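Local coordinates for protein molybdopterin biosynthesis enzyme, MoaB (Thermus thermophilus, PDB 3MCH) that probably binds molybdopterin and takes part in molybdenum cofactor biosynthesis, at residues V4-T8 and V53-W57. Sequence-based numbering, arbitrary orientation.
Sequences VGILT and VLRLW
How a helix packs on the parallel part of a mixed beta-sheet is well illustrated by Val4-Thr8, an extended strand segment, and Val53-Trp57, one regular helical turn closed by the hydrogen bond from Trp57 N to Val53 O (2.8 Å). The segment axes run antiparallel at 173° and approach to 10.6 Å, with Leu7 CA 8.4 Å from Val53 CA and Gly5 CA 7.5 Å from Trp57 CA. No hydrogen bond crosses; the contact is mainly apolar packing, with one ring-edge approach to a backbone carbonyl, burying 223 Å². Val53 (chi1 t) points at the strand and sets CG1 3.9 Å from Leu7 CD1. Leu54 leaves the helix sideways, yet its mt rotamer carries CD2 to 3.9 Å from Leu7 CD2, so Leu7 (tp) meets both. Trp57 (chi1 m, chi2 8°) directs the benzo end of its indole at the strand backbone: CZ3 stands 3.8 Å from Leu7 CB and 3.5 Å from Gly5 C, while CH2, at the ring edge, lies 3.3 Å from Ile6 O. Lacking a side chain, Gly5 makes this possible, since a CB there would fall 2.7 Å from Trp57 CE3. The indole NE1 hydrogen-bonds Glu41 on strand 35-43. Strand 2-9 runs between parallel strands 35-43 and 65-69 in a three-layer alpha/beta/alpha arrangement; helix 47-60, in the crossover joining those two neighbours, covers one face, while Ile6 points to the other, against helix 21-30.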
# COMPACT_ATOMS: atom_id res chain seq x y z
N VAL B 4 -2.39 15.70 20.70
CA VAL B 4 -3.18 15.35 19.53
C VAL B 4 -4.13 16.44 19.07
O VAL B 4 -4.74 17.13 19.89
CB VAL B 4 -4.03 14.09 19.82
CG1 VAL B 4 -4.81 13.66 18.57
CG2 VAL B 4 -3.14 12.97 20.30
N GLY B 5 -4.25 16.58 17.76
CA GLY B 5 -5.18 17.53 17.18
C GLY B 5 -6.18 16.73 16.37
O GLY B 5 -5.80 15.81 15.65
N ILE B 6 -7.47 17.05 16.51
CA ILE B 6 -8.51 16.35 15.76
C ILE B 6 -9.10 17.34 14.77
O ILE B 6 -9.63 18.37 15.16
CB ILE B 6 -9.61 15.81 16.72
CG1 ILE B 6 -9.01 14.81 17.70
CG2 ILE B 6 -10.73 15.14 15.91
CD1 ILE B 6 -8.28 13.57 17.11
N LEU B 7 -8.99 17.02 13.48
CA LEU B 7 -9.51 17.90 12.44
C LEU B 7 -10.66 17.25 11.68
O LEU B 7 -10.47 16.27 10.97
CB LEU B 7 -8.40 18.25 11.45
CG LEU B 7 -8.80 19.18 10.30
CD1 LEU B 7 -9.26 20.52 10.86
CD2 LEU B 7 -7.61 19.38 9.37
N THR B 8 -11.86 17.79 11.84
CA THR B 8 -13.04 17.26 11.16
C THR B 8 -13.24 17.98 9.84
O THR B 8 -13.55 19.17 9.80
CB THR B 8 -14.29 17.39 12.04
OG1 THR B 8 -14.14 16.57 13.21
CG2 THR B 8 -15.54 16.93 11.29
N VAL B 53 -4.55 24.48 8.03
CA VAL B 53 -4.66 23.98 9.39
C VAL B 53 -3.58 22.93 9.67
O VAL B 53 -2.92 22.98 10.70
CB VAL B 53 -6.05 23.35 9.65
CG1 VAL B 53 -6.10 22.75 11.05
CG2 VAL B 53 -7.14 24.41 9.50
N LEU B 54 -3.42 21.98 8.76
CA LEU B 54 -2.41 20.94 8.95
C LEU B 54 -1.02 21.57 9.04
O LEU B 54 -0.18 21.13 9.83
CB LEU B 54 -2.44 19.94 7.79
CG LEU B 54 -3.68 19.04 7.66
CD1 LEU B 54 -3.50 18.12 6.44
CD2 LEU B 54 -3.87 18.22 8.93
N ARG B 55 -0.80 22.60 8.24
CA ARG B 55 0.48 23.30 8.22
C ARG B 55 0.70 23.99 9.56
O ARG B 55 1.78 23.90 10.15
CB ARG B 55 0.49 24.34 7.09
CG ARG B 55 1.86 24.85 6.71
CD ARG B 55 1.75 26.05 5.79
NE ARG B 55 0.89 25.80 4.63
CZ ARG B 55 1.21 25.00 3.61
NH1 ARG B 55 0.36 24.84 2.61
NH2 ARG B 55 2.39 24.39 3.58
N LEU B 56 -0.33 24.68 10.03
CA LEU B 56 -0.29 25.40 11.30
C LEU B 56 -0.02 24.46 12.47
O LEU B 56 0.89 24.68 13.26
CB LEU B 56 -1.63 26.11 11.53
CG LEU B 56 -1.70 27.63 11.59
CD1 LEU B 56 -1.22 28.23 10.28
CD2 LEU B 56 -3.13 28.05 11.88
N TRP B 57 -0.83 23.41 12.56
CA TRP B 57 -0.72 22.44 13.63
C TRP B 57 0.62 21.72 13.71
O TRP B 57 1.14 21.47 14.80
CB TRP B 57 -1.85 21.41 13.51
CG TRP B 57 -3.19 21.95 13.90
CD1 TRP B 57 -3.50 23.25 14.18
CD2 TRP B 57 -4.39 21.20 14.08
NE1 TRP B 57 -4.83 23.36 14.53
CE2 TRP B 57 -5.40 22.11 14.48
CE3 TRP B 57 -4.73 19.85 13.94
CZ2 TRP B 57 -6.71 21.71 14.74
CZ3 TRP B 57 -6.03 19.45 14.21
CH2 TRP B 57 -7.01 20.38 14.60